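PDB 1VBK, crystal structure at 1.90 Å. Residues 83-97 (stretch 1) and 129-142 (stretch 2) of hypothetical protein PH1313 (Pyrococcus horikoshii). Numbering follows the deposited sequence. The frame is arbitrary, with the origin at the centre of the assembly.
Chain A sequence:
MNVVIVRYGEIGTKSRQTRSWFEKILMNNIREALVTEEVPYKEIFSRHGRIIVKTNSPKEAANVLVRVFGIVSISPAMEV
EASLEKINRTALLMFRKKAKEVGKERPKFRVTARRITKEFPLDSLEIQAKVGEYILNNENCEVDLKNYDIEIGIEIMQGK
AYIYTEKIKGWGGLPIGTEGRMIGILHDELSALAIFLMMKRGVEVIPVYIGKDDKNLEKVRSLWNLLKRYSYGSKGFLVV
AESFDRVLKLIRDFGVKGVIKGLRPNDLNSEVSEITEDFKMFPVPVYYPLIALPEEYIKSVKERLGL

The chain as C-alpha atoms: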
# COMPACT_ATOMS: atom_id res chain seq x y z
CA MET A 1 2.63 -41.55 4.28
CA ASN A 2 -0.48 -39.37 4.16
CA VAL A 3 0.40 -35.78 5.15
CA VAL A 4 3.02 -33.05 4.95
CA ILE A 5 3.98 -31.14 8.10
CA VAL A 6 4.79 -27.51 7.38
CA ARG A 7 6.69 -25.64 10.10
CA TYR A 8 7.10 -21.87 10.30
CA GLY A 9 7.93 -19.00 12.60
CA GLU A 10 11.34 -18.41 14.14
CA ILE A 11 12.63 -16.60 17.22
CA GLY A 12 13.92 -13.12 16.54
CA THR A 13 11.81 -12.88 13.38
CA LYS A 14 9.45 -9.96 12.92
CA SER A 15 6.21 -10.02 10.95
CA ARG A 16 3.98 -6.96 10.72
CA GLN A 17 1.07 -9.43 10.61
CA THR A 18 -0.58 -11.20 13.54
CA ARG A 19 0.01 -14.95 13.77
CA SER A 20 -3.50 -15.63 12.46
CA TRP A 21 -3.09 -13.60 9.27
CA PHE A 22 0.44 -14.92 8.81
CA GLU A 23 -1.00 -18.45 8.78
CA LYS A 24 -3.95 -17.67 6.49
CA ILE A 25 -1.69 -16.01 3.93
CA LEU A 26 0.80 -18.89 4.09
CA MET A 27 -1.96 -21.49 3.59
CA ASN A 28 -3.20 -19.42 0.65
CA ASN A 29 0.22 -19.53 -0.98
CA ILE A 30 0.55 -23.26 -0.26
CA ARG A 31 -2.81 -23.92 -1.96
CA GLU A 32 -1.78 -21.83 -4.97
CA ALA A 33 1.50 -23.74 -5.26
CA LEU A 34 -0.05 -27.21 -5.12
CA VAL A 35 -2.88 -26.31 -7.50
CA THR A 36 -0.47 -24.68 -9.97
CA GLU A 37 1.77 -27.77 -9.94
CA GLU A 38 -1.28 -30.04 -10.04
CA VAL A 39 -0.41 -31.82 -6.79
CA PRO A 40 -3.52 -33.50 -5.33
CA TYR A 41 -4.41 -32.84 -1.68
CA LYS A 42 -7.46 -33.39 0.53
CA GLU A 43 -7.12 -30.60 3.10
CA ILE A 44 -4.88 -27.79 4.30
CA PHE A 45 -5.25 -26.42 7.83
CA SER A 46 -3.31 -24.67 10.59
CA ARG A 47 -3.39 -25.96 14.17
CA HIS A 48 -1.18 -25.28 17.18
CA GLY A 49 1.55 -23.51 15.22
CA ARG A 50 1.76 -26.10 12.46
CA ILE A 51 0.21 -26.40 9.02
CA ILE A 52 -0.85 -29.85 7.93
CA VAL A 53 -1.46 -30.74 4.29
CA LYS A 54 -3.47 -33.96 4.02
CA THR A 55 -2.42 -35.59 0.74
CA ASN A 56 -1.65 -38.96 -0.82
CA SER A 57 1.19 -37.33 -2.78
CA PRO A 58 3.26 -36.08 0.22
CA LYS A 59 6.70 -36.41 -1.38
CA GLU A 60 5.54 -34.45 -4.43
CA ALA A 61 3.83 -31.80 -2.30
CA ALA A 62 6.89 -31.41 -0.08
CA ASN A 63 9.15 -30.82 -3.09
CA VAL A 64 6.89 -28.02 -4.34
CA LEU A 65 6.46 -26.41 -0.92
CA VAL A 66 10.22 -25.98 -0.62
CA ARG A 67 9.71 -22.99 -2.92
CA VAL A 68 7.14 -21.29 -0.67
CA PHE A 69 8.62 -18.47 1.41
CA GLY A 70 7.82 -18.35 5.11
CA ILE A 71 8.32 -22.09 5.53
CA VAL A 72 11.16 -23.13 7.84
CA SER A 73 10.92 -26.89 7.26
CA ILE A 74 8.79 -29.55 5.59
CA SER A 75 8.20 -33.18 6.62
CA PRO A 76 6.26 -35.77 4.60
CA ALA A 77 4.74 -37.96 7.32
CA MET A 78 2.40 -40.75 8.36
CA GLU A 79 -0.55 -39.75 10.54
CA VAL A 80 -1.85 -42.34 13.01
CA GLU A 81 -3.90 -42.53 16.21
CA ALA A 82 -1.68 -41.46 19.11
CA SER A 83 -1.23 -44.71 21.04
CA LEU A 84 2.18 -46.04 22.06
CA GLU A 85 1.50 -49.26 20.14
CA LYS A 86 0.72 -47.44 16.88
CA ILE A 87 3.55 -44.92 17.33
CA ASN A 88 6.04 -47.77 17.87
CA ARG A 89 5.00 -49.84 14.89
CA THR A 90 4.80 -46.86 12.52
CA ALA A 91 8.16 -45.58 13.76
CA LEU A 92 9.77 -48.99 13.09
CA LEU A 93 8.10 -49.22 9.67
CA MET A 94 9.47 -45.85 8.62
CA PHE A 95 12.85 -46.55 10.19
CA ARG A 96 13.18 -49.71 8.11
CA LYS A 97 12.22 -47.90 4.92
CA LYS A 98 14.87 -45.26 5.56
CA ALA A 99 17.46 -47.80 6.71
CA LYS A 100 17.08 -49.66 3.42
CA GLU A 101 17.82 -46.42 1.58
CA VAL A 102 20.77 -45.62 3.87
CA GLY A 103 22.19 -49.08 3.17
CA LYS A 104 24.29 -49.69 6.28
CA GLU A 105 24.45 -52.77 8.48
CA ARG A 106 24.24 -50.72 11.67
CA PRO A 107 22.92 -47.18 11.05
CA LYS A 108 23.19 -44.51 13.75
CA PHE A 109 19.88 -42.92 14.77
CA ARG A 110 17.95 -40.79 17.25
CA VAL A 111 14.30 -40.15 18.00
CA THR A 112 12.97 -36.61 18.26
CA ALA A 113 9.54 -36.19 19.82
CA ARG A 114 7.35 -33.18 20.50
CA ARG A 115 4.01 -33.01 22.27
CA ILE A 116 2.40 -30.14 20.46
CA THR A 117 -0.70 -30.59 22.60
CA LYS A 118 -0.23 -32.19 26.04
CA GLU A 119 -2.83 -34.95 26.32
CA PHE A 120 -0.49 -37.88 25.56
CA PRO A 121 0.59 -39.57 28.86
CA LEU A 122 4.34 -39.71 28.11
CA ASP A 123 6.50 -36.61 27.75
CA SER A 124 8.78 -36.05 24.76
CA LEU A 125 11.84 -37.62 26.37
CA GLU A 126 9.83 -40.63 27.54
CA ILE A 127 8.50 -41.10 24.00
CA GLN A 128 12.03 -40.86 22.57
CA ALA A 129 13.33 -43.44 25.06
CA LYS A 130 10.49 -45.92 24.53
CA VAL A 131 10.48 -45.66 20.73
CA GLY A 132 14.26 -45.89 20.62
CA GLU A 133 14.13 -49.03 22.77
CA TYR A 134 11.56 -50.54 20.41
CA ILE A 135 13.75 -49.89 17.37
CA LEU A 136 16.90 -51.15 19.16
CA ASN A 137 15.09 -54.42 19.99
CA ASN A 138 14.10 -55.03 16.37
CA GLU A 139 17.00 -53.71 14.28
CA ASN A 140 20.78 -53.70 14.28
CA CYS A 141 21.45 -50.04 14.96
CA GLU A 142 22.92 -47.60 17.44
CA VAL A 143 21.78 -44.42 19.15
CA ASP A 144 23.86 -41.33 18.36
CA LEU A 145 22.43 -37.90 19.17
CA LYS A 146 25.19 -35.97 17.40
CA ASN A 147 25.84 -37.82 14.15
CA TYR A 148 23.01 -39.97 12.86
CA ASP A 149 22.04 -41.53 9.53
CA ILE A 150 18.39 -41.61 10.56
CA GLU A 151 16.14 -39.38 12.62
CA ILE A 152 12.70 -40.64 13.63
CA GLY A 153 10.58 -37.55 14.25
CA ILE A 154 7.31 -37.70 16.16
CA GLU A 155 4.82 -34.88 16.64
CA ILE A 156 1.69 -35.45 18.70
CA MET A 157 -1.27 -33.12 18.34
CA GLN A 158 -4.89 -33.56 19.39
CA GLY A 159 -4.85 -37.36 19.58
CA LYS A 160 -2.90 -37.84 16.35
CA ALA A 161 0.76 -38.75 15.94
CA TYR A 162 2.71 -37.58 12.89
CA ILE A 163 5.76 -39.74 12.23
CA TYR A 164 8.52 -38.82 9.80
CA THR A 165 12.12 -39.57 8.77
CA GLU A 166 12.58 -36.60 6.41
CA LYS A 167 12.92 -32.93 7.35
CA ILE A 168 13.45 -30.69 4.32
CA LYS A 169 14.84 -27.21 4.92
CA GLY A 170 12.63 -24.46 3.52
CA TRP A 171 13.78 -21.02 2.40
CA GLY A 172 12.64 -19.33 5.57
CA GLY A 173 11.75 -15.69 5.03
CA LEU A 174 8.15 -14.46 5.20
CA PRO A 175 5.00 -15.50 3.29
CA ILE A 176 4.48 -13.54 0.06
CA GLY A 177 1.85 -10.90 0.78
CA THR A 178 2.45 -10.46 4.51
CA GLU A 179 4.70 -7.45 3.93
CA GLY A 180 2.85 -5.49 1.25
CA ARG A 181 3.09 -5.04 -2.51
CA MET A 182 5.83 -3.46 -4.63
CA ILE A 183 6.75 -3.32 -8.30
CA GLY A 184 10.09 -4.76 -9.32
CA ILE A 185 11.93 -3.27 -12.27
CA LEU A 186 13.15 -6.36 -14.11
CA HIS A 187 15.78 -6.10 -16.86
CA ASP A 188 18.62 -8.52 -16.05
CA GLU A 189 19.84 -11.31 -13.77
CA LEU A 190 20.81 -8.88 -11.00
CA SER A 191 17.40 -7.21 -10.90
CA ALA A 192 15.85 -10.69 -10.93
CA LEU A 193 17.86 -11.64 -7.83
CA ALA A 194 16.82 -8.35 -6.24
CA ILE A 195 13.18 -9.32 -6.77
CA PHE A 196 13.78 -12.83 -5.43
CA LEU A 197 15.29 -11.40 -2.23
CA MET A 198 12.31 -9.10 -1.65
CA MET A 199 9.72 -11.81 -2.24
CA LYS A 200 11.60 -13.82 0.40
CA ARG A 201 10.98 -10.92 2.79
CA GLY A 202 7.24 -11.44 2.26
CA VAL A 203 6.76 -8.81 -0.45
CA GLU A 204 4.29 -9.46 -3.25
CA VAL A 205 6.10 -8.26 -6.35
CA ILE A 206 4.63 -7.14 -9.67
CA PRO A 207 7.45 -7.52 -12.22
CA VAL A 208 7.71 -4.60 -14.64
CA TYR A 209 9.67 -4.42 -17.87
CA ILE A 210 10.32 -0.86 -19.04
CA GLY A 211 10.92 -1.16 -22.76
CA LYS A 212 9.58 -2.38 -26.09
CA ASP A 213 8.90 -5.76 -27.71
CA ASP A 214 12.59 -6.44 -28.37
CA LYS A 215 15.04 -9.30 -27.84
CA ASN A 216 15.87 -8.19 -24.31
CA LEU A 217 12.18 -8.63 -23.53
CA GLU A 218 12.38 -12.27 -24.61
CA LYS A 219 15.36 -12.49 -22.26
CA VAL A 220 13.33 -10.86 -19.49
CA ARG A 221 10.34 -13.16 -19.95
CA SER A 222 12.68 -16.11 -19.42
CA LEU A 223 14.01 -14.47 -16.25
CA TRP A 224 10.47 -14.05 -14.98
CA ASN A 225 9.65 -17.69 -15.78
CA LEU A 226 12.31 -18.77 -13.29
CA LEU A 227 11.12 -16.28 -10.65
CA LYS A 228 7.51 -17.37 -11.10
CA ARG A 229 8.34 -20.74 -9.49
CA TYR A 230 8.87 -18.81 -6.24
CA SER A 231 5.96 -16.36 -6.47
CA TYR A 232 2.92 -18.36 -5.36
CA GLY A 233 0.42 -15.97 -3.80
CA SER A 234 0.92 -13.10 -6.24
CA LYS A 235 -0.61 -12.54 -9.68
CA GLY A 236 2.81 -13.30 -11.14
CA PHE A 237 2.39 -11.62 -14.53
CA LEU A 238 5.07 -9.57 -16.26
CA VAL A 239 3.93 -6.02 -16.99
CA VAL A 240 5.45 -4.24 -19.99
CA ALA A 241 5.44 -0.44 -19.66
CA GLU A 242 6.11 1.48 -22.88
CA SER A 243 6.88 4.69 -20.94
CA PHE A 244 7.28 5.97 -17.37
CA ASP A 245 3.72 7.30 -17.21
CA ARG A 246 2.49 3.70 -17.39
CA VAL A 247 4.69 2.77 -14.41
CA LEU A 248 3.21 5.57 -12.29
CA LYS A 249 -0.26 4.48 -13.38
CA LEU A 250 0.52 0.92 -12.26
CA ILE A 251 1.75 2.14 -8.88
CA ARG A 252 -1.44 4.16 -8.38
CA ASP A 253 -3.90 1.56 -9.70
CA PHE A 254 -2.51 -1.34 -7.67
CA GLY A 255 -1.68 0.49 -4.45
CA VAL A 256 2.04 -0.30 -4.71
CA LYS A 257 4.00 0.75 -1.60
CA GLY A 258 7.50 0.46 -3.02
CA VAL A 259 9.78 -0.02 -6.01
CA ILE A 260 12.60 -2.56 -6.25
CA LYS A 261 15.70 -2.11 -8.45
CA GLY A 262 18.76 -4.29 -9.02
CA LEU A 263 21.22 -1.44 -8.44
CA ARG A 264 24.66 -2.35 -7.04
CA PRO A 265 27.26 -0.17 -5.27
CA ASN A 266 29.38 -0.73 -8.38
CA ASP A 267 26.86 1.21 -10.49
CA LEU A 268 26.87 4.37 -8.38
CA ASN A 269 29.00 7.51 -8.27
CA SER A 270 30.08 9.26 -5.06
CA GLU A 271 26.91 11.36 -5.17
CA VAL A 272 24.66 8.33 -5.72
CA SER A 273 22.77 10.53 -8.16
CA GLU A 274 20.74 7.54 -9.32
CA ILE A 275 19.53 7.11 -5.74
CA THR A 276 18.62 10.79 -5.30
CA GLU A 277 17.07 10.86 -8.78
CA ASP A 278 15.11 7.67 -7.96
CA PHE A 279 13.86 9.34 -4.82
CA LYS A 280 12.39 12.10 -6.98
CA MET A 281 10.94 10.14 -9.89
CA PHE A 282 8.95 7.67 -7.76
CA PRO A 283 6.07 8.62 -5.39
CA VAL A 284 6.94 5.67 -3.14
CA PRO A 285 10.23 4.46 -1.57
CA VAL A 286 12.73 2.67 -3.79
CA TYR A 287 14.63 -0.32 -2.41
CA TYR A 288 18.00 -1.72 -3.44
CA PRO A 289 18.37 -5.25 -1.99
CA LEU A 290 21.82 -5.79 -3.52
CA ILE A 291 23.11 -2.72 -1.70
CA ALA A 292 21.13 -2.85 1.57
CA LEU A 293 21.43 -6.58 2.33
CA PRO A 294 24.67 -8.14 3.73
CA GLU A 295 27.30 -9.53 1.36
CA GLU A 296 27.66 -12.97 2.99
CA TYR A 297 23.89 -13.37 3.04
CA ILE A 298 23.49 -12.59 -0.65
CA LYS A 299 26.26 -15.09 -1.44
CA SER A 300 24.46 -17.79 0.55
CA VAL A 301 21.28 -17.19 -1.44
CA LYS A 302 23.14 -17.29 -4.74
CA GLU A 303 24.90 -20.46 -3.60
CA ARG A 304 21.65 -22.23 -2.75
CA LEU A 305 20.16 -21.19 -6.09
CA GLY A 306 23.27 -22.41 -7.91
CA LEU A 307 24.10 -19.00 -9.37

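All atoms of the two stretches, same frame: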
# COMPACT_ATOMS: atom_id res chain seq x y z
N SER A 83 -1.29 -43.67 20.02
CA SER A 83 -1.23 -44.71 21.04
C SER A 83 0.21 -45.19 20.96
O SER A 83 0.80 -45.18 19.87
CB SER A 83 -2.18 -45.87 20.71
OG SER A 83 -1.65 -46.72 19.70
N LEU A 84 0.80 -45.59 22.08
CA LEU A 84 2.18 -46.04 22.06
C LEU A 84 2.37 -47.18 21.06
O LEU A 84 3.34 -47.19 20.31
CB LEU A 84 2.64 -46.47 23.46
CG LEU A 84 4.14 -46.76 23.60
CD1 LEU A 84 4.96 -45.60 23.06
CD2 LEU A 84 4.47 -47.01 25.07
N GLU A 85 1.44 -48.12 21.05
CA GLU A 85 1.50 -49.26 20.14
C GLU A 85 1.61 -48.82 18.68
O GLU A 85 2.47 -49.29 17.94
CB GLU A 85 0.26 -50.14 20.31
CG GLU A 85 0.14 -51.25 19.28
CD GLU A 85 -1.19 -51.99 19.35
OE1 GLU A 85 -2.24 -51.33 19.27
OE2 GLU A 85 -1.17 -53.23 19.50
N LYS A 86 0.72 -47.92 18.26
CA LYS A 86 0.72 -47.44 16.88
C LYS A 86 1.95 -46.59 16.57
O LYS A 86 2.50 -46.67 15.47
CB LYS A 86 -0.56 -46.66 16.60
CG LYS A 86 -1.82 -47.52 16.71
CD LYS A 86 -3.04 -46.79 16.19
CE LYS A 86 -4.24 -47.72 16.09
NZ LYS A 86 -5.34 -47.08 15.32
N ILE A 87 2.36 -45.76 17.52
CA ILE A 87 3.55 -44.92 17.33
C ILE A 87 4.78 -45.82 17.16
O ILE A 87 5.61 -45.58 16.28
CB ILE A 87 3.75 -43.97 18.53
CG1 ILE A 87 2.67 -42.88 18.53
CG2 ILE A 87 5.14 -43.33 18.47
CD1 ILE A 87 2.69 -41.99 19.76
N ASN A 88 4.90 -46.86 17.99
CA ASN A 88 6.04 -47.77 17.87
C ASN A 88 6.09 -48.51 16.54
O ASN A 88 7.14 -48.56 15.89
CB ASN A 88 6.05 -48.81 19.00
CG ASN A 88 6.71 -48.30 20.27
OD1 ASN A 88 7.55 -47.40 20.22
ND2 ASN A 88 6.35 -48.89 21.40
N ARG A 89 4.97 -49.10 16.13
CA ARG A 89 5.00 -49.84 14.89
C ARG A 89 5.20 -48.95 13.66
O ARG A 89 5.89 -49.34 12.72
CB ARG A 89 3.76 -50.73 14.73
CG ARG A 89 2.48 -50.06 14.28
CD ARG A 89 1.59 -51.10 13.58
NE ARG A 89 0.26 -50.59 13.24
CZ ARG A 89 -0.80 -50.67 14.04
NH1 ARG A 89 -0.70 -51.24 15.24
NH2 ARG A 89 -1.97 -50.18 13.64
N THR A 90 4.62 -47.75 13.66
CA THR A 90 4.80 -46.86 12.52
C THR A 90 6.24 -46.35 12.49
O THR A 90 6.85 -46.23 11.43
CB THR A 90 3.85 -45.66 12.56
OG1 THR A 90 2.50 -46.12 12.66
CG2 THR A 90 3.99 -44.83 11.28
N ALA A 91 6.79 -46.06 13.67
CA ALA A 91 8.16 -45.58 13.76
C ALA A 91 9.13 -46.64 13.21
O ALA A 91 10.05 -46.31 12.46
CB ALA A 91 8.51 -45.26 15.20
N LEU A 92 8.91 -47.90 13.56
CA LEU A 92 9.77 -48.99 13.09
C LEU A 92 9.61 -49.18 11.57
O LEU A 92 10.59 -49.40 10.86
CB LEU A 92 9.44 -50.30 13.82
CG LEU A 92 10.26 -51.55 13.47
CD1 LEU A 92 11.75 -51.27 13.64
CD2 LEU A 92 9.82 -52.70 14.37
N LEU A 93 8.38 -49.08 11.09
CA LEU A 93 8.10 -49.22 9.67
C LEU A 93 8.86 -48.17 8.86
O LEU A 93 9.49 -48.47 7.84
CB LEU A 93 6.60 -49.08 9.42
CG LEU A 93 6.13 -49.21 7.97
CD1 LEU A 93 6.26 -50.66 7.52
CD2 LEU A 93 4.67 -48.76 7.86
N MET A 94 8.79 -46.93 9.32
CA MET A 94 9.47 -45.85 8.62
C MET A 94 10.98 -45.92 8.79
O MET A 94 11.73 -45.53 7.90
CB MET A 94 8.93 -44.51 9.11
CG MET A 94 7.46 -44.36 8.78
SD MET A 94 6.86 -42.71 8.92
CE MET A 94 7.64 -41.97 7.43
N PHE A 95 11.43 -46.42 9.93
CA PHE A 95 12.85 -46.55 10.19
C PHE A 95 13.43 -47.56 9.20
O PHE A 95 14.48 -47.33 8.61
CB PHE A 95 13.10 -47.04 11.62
CG PHE A 95 14.55 -47.33 11.93
CD1 PHE A 95 15.13 -48.54 11.56
CD2 PHE A 95 15.33 -46.38 12.58
CE1 PHE A 95 16.47 -48.81 11.84
CE2 PHE A 95 16.67 -46.63 12.86
CZ PHE A 95 17.25 -47.85 12.48
N ARG A 96 12.72 -48.67 9.02
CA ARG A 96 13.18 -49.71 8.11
C ARG A 96 13.23 -49.22 6.67
O ARG A 96 14.17 -49.53 5.94
CB ARG A 96 12.29 -50.95 8.25
CG ARG A 96 12.64 -51.73 9.52
CD ARG A 96 11.63 -52.80 9.89
NE ARG A 96 12.17 -53.67 10.92
CZ ARG A 96 11.48 -54.61 11.57
NH1 ARG A 96 10.20 -54.80 11.30
NH2 ARG A 96 12.08 -55.36 12.48
N LYS A 97 12.24 -48.43 6.28
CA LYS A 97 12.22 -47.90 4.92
C LYS A 97 13.45 -47.02 4.70
O LYS A 97 14.13 -47.13 3.69
CB LYS A 97 10.95 -47.09 4.67
CG LYS A 97 10.95 -46.40 3.31
CD LYS A 97 9.59 -45.80 2.97
CE LYS A 97 9.66 -45.02 1.67
NZ LYS A 97 10.26 -45.83 0.57
N ALA A 129 12.71 -42.27 24.43
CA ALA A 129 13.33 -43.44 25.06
C ALA A 129 12.62 -44.74 24.71
O ALA A 129 13.26 -45.74 24.38
CB ALA A 129 13.39 -43.26 26.58
N LYS A 130 11.29 -44.73 24.81
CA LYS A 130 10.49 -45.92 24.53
C LYS A 130 10.54 -46.34 23.06
O LYS A 130 10.66 -47.53 22.74
CB LYS A 130 9.04 -45.68 24.93
CG LYS A 130 8.80 -45.53 26.42
CD LYS A 130 9.00 -46.83 27.16
CE LYS A 130 8.41 -46.77 28.56
NZ LYS A 130 8.40 -48.12 29.20
N VAL A 131 10.43 -45.37 22.16
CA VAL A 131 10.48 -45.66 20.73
C VAL A 131 11.87 -46.13 20.34
O VAL A 131 12.02 -47.04 19.53
CB VAL A 131 10.10 -44.41 19.89
CG1 VAL A 131 10.35 -44.67 18.41
CG2 VAL A 131 8.64 -44.06 20.11
N GLY A 132 12.89 -45.50 20.92
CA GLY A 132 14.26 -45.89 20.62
C GLY A 132 14.53 -47.31 21.08
O GLY A 132 15.24 -48.05 20.42
N GLU A 133 13.96 -47.68 22.23
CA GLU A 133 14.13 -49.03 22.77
C GLU A 133 13.45 -50.05 21.87
O GLU A 133 13.94 -51.17 21.69
CB GLU A 133 13.54 -49.12 24.18
CG GLU A 133 13.41 -50.55 24.69
CD GLU A 133 12.78 -50.64 26.07
OE1 GLU A 133 11.67 -50.08 26.25
OE2 GLU A 133 13.38 -51.27 26.96
N TYR A 134 12.31 -49.66 21.30
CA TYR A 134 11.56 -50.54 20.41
C TYR A 134 12.38 -50.81 19.15
O TYR A 134 12.49 -51.95 18.70
CB TYR A 134 10.23 -49.88 20.03
CG TYR A 134 9.29 -50.79 19.28
CD1 TYR A 134 8.70 -51.89 19.91
CD2 TYR A 134 8.97 -50.54 17.94
CE1 TYR A 134 7.82 -52.73 19.22
CE2 TYR A 134 8.09 -51.38 17.25
CZ TYR A 134 7.52 -52.46 17.89
OH TYR A 134 6.63 -53.27 17.21
N ILE A 135 12.95 -49.75 18.57
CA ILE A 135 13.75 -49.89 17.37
C ILE A 135 15.03 -50.71 17.66
O ILE A 135 15.40 -51.60 16.89
CB ILE A 135 14.10 -48.49 16.78
CG1 ILE A 135 12.81 -47.80 16.34
CG2 ILE A 135 15.05 -48.63 15.58
CD1 ILE A 135 13.00 -46.42 15.76
N LEU A 136 15.68 -50.43 18.78
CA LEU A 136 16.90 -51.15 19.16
C LEU A 136 16.67 -52.65 19.36
O LEU A 136 17.59 -53.45 19.17
CB LEU A 136 17.50 -50.56 20.44
CG LEU A 136 18.32 -49.28 20.30
CD1 LEU A 136 18.64 -48.73 21.68
CD2 LEU A 136 19.59 -49.58 19.53
N ASN A 137 15.45 -53.02 19.76
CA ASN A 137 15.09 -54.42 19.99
C ASN A 137 14.70 -55.15 18.71
O ASN A 137 14.57 -56.37 18.71
CB ASN A 137 13.92 -54.51 20.97
CG ASN A 137 14.34 -54.30 22.43
OD1 ASN A 137 13.49 -54.12 23.30
ND2 ASN A 137 15.63 -54.35 22.69
N ASN A 138 14.52 -54.41 17.62
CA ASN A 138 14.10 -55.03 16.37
C ASN A 138 15.02 -54.79 15.17
O ASN A 138 14.78 -55.33 14.09
CB ASN A 138 12.69 -54.55 16.02
CG ASN A 138 11.64 -55.11 16.97
OD1 ASN A 138 11.28 -56.28 16.89
ND2 ASN A 138 11.14 -54.28 17.88
N GLU A 139 16.08 -54.01 15.37
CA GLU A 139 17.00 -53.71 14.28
C GLU A 139 18.42 -53.56 14.78
O GLU A 139 18.64 -53.16 15.92
CB GLU A 139 16.60 -52.39 13.59
CG GLU A 139 15.42 -52.48 12.63
CD GLU A 139 15.75 -53.26 11.37
OE1 GLU A 139 16.86 -53.09 10.83
OE2 GLU A 139 14.89 -54.04 10.91
N ASN A 140 19.38 -53.88 13.92
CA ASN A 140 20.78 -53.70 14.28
C ASN A 140 21.02 -52.23 14.02
O ASN A 140 20.99 -51.77 12.88
CB ASN A 140 21.70 -54.54 13.39
CG ASN A 140 23.16 -54.38 13.77
OD1 ASN A 140 23.49 -53.84 14.82
ND2 ASN A 140 24.05 -54.86 12.90
N CYS A 141 21.23 -51.47 15.09
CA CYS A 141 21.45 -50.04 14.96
C CYS A 141 22.07 -49.52 16.24
O CYS A 141 22.33 -50.27 17.17
CB CYS A 141 20.13 -49.32 14.67
SG CYS A 141 18.82 -49.65 15.88
N GLU A 142 22.28 -48.21 16.29
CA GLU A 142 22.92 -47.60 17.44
C GLU A 142 22.48 -46.16 17.62
O GLU A 142 22.39 -45.41 16.66
CB GLU A 142 24.43 -47.67 17.21
CG GLU A 142 25.31 -46.89 18.13
CD GLU A 142 26.75 -46.94 17.66
OE1 GLU A 142 27.28 -48.06 17.52
OE2 GLU A 142 27.34 -45.87 17.42

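The helix of residues 84-97 packs against the helix that enters the second stretch at Ala 129, with axes 9.6 Å apart at closest approach and N-to-C directions 51° apart; the two stretches together bury 693 Å², both sides summed. The register, read from CA-CA distances, pairs Asn 88 with Val 131 (5.7 Å) and Leu 92 with Ile 135 (5.9 Å), widening to 8.3 Å between Arg 96 and Glu 139.

Val 131 fits against Ala 91 and Ile 87: Ala 91 CB meets Val 131 CG1 at 3.7 Å, while Ile 87 CG2 lies 3.9 Å from Val 131 CG2. Tyr 134 lays one ring face against Asn 88, whose CB sits 3.7 Å from the ring centroid, a CH-pi contact. Leu 92 fills a hollow lined by Tyr 134, Ile 135, Asn 138 and Glu 139, its CD2 3.6 Å from Tyr 134 CE2 and its CD1 4.0 Å from Glu 139 CG. Ile 135 CG2 sits over one face of the Phe 95 ring, a CH-pi contact, 3.6 Å from the centroid and 7° off the normal.

Polar bonds close the far end. Arg 96 NE forms a salt bridge with Glu 139 OE2 (2.7 Å), and Arg 96 NH2 donates to Asn 138 O (3.1 Å). Asn 88 OD1, by contrast, is buried without a polar partner.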